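Local coordinates for protein histidine kinase (Caulobacter vibrioides, PDB 6TNE) that probably accepts and passes on a phosphoryl group in a phosphorelay through its receiver domain, part of the hybrid histidine kinase CckA, at residues Met78-Tyr83 and Leu101-Asp106. Residues are numbered along the deposited sequence; the frame is centred on the assembly and turned at random.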
ATOM      1  N   MET A  78      -0.484  -5.573   1.082  1.00 13.07           N
ATOM      2  CA  MET A  78       0.852  -5.860   1.576  1.00 12.04           C
ATOM      3  C   MET A  78       1.159  -4.897   2.694  1.00 11.62           C
ATOM      4  O   MET A  78       1.153  -3.666   2.485  1.00 12.54           O
ATOM      5  CB  MET A  78       1.841  -5.640   0.462  1.00 14.62           C
ATOM      6  CG  MET A  78       3.248  -5.910   0.857  1.00 18.83           C
ATOM      7  SD  MET A  78       4.430  -5.897  -0.480  1.00 30.80           S
ATOM      8  CE  MET A  78       4.164  -4.372  -1.285  1.00 44.70           C
ATOM      9  N   PHE A  79       1.376  -5.411   3.888  1.00 11.48           N
ATOM     10  CA  PHE A  79       1.788  -4.612   5.026  1.00 11.62           C
ATOM     11  C   PHE A  79       3.290  -4.577   5.107  1.00 12.72           C
ATOM     12  O   PHE A  79       3.953  -5.580   4.849  1.00 14.39           O
ATOM     13  CB  PHE A  79       1.211  -5.189   6.309  1.00 12.83           C
ATOM     14  CG  PHE A  79      -0.262  -4.957   6.436  1.00 12.38           C
ATOM     15  CD1 PHE A  79      -0.776  -3.642   6.480  1.00 13.12           C
ATOM     16  CD2 PHE A  79      -1.143  -6.014   6.451  1.00 14.67           C
ATOM     17  CE1 PHE A  79      -2.152  -3.412   6.554  1.00 13.87           C
ATOM     18  CE2 PHE A  79      -2.515  -5.782   6.502  1.00 15.92           C
ATOM     19  CZ  PHE A  79      -3.010  -4.499   6.561  1.00 15.10           C
ATOM     20  N   ILE A  80       3.814  -3.440   5.508  1.00 12.99           N
ATOM     21  CA  ILE A  80       5.237  -3.237   5.706  1.00 13.52           C
ATOM     22  C   ILE A  80       5.452  -2.756   7.135  1.00 12.99           C
ATOM     23  O   ILE A  80       4.654  -1.985   7.673  1.00 14.34           O
ATOM     24  CB  ILE A  80       5.842  -2.270   4.665  1.00 13.82           C
ATOM     25  CG1 ILE A  80       5.263  -0.852   4.726  1.00 14.25           C
ATOM     26  CG2 ILE A  80       5.671  -2.850   3.229  1.00 17.42           C
ATOM     27  CD1 ILE A  80       5.905   0.100   3.791  1.00 17.00           C
ATOM     28  N   SER A  81       6.544  -3.191   7.758  1.00 13.98           N
ATOM     29  CA  SER A  81       6.841  -2.690   9.102  1.00 17.02           C
ATOM     30  C   SER A  81       8.245  -3.099   9.480  1.00 18.38           C
ATOM     31  O   SER A  81       8.739  -4.143   9.036  1.00 19.56           O
ATOM     32  CB  SER A  81       5.914  -3.251  10.198  1.00 19.46           C
ATOM     33  OG  SER A  81       6.187  -2.638  11.460  1.00 21.17           O
ATOM     34  N   GLY A  82       8.872  -2.273  10.339  1.00 20.39           N
ATOM     35  CA  GLY A  82      10.131  -2.626  10.969  1.00 26.01           C
ATOM     36  C   GLY A  82       9.982  -3.561  12.137  1.00 28.09           C
ATOM     37  O   GLY A  82      10.995  -4.051  12.648  1.00 30.62           O
ATOM     38  N   TYR A  83       8.742  -3.788  12.600  1.00 25.80           N
ATOM     39  CA  TYR A  83       8.443  -4.768  13.645  1.00 32.02           C
ATOM     40  C   TYR A  83       8.213  -6.204  13.167  1.00 37.03           C
ATOM     41  O   TYR A  83       7.573  -6.439  12.142  1.00 33.45           O
ATOM     42  CB  TYR A  83       7.248  -4.270  14.430  1.00 28.64           C
ATOM     43  CG  TYR A  83       7.608  -2.953  15.068  1.00 37.43           C
ATOM     44  CD1 TYR A  83       8.254  -2.905  16.293  1.00 40.24           C
ATOM     45  CD2 TYR A  83       7.380  -1.753  14.398  1.00 42.56           C
ATOM     46  CE1 TYR A  83       8.620  -1.695  16.851  1.00 42.60           C
ATOM     47  CE2 TYR A  83       7.760  -0.546  14.931  1.00 38.79           C
ATOM     48  CZ  TYR A  83       8.373  -0.517  16.165  1.00 46.20           C
ATOM     49  OH  TYR A  83       8.745   0.695  16.713  1.00 51.41           O
ATOM     50  N   LEU A 101       5.937  -7.538   4.327  1.00 15.74           N
ATOM     51  CA  LEU A 101       7.309  -7.316   3.857  1.00 17.19           C
ATOM     52  C   LEU A 101       8.015  -6.503   4.934  1.00 18.36           C
ATOM     53  O   LEU A 101       7.524  -5.435   5.320  1.00 17.85           O
ATOM     54  CB  LEU A 101       7.315  -6.579   2.508  1.00 21.74           C
ATOM     55  CG  LEU A 101       8.622  -6.225   1.772  1.00 24.18           C
ATOM     56  CD1 LEU A 101       9.242  -7.514   1.295  1.00 29.08           C
ATOM     57  CD2 LEU A 101       8.429  -5.228   0.596  1.00 29.63           C
ATOM     58  N   PRO A 102       9.138  -6.972   5.482  1.00 19.57           N
ATOM     59  CA  PRO A 102       9.790  -6.198   6.542  1.00 23.21           C
ATOM     60  C   PRO A 102      10.468  -4.955   5.983  1.00 21.96           C
ATOM     61  O   PRO A 102      11.012  -4.942   4.877  1.00 27.44           O
ATOM     62  CB  PRO A 102      10.824  -7.181   7.119  1.00 25.45           C
ATOM     63  CG  PRO A 102      11.139  -8.061   5.982  1.00 27.42           C
ATOM     64  CD  PRO A 102       9.843  -8.224   5.189  1.00 22.41           C
ATOM     65  N   LYS A 103      10.502  -3.903   6.797  1.00 22.35           N
ATOM     66  CA  LYS A 103      11.372  -2.753   6.607  1.00 23.81           C
ATOM     67  C   LYS A 103      12.707  -2.998   7.302  1.00 27.66           C
ATOM     68  O   LYS A 103      12.771  -3.718   8.303  1.00 29.11           O
ATOM     69  CB  LYS A 103      10.713  -1.510   7.191  1.00 27.12           C
ATOM     70  CG  LYS A 103       9.572  -0.959   6.329  1.00 27.03           C
ATOM     71  CD  LYS A 103       9.257   0.514   6.639  1.00 29.61           C
ATOM     72  CE  LYS A 103       7.985   0.644   7.364  1.00 24.79           C
ATOM     73  NZ  LYS A 103       7.679   2.063   7.738  1.00 20.69           N
ATOM     74  N   PRO A 104      13.808  -2.409   6.809  1.00 28.01           N
ATOM     75  CA  PRO A 104      13.901  -1.526   5.637  1.00 27.83           C
ATOM     76  C   PRO A 104      13.615  -2.253   4.334  1.00 28.38           C
ATOM     77  O   PRO A 104      14.014  -3.408   4.185  1.00 29.83           O
ATOM     78  CB  PRO A 104      15.358  -1.055   5.666  1.00 29.78           C
ATOM     79  CG  PRO A 104      16.065  -2.077   6.499  1.00 31.14           C
ATOM     80  CD  PRO A 104      15.102  -2.529   7.510  1.00 30.01           C
ATOM     81  N   ILE A 105      12.948  -1.557   3.408  1.00 31.08           N
ATOM     82  CA  ILE A 105      12.515  -2.117   2.137  1.00 31.63           C
ATOM     83  C   ILE A 105      13.687  -2.158   1.164  1.00 28.45           C
ATOM     84  O   ILE A 105      14.411  -1.175   0.996  1.00 31.08           O
ATOM     85  CB  ILE A 105      11.377  -1.270   1.548  1.00 39.26           C
ATOM     86  CG1 ILE A 105      10.144  -1.325   2.447  1.00 45.72           C
ATOM     87  CG2 ILE A 105      11.079  -1.704   0.115  1.00 42.62           C
ATOM     88  CD1 ILE A 105       9.771  -2.725   2.890  1.00 45.65           C
ATOM     89  N   ASP A 106      13.856  -3.296   0.519  1.00 28.94           N
ATOM     90  CA  ASP A 106      14.781  -3.520  -0.576  1.00 33.06           C
ATOM     91  C   ASP A 106      13.949  -3.405  -1.862  1.00 24.44           C
ATOM     92  O   ASP A 106      12.952  -4.103  -1.983  1.00 23.55           O
ATOM     93  CB  ASP A 106      15.201  -4.967  -0.289  1.00 43.87           C
ATOM     94  CG  ASP A 106      16.102  -5.562  -1.301  1.00 39.99           C
ATOM     95  OD1 ASP A 106      17.326  -5.599  -1.065  1.00 41.14           O
ATOM     96  OD2 ASP A 106      15.578  -6.107  -2.277  1.00 37.82           O
TER
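Ile-80 and Leu-101 pair across the last two parallel strands of a CheY-like receiver domain, 77-81 and the edge strand 98-102, and the case illustrates how a lysine that probably belongs to the phosphorylation site is carried on the end of a beta ladder. Leu-101 binds the inner strand twice: its N donates to Phe-79 O at 2.8 Å, while its O receives only a weak bond from Ser-81 N at 3.5 Å. That oxygen also takes a CA-H...O contact from Ile-80. The third rung, Lys-103 N to Ser-81 O, spans 2.9 Å and is straight at hydrogen (173°), yet the donor stands well above the carbonyl plane, where segment 101-106 turns out of its strand toward the cis peptide before Pro-104.

Lys-103 then runs back over strand 77-81. Its CB lies 3.7 Å from Gly-82 N, and CG rests against the backbone of Ser-81. A bend at chi3 (-108°) brings CE against both Ser-81 CA and Ile-80 CG1, the latter at 4.1 Å. From there the chain extends to NZ, which forms salt bridges with Glu-7 and Asp-53, consistent with the lysine that precedes a cis peptide beside the acidic site in CheY-like receivers.

On the face shared by Ile-80 and Leu-101 the packing is apolar. Ile-80 CG2 touches both Leu-101 CB and CD1 of Ile-105, whose side chain crosses it at about a right angle; Met-78 SD meets Leu-101 CD2 at 4.2 Å, and both side chains touch Leu-110 of helix 107-118. On the opposite face Ser-81 makes an ST turn, its OG, anti to the backbone N (chi1 -175°), accepting from Tyr-83 N at 3.0 Å.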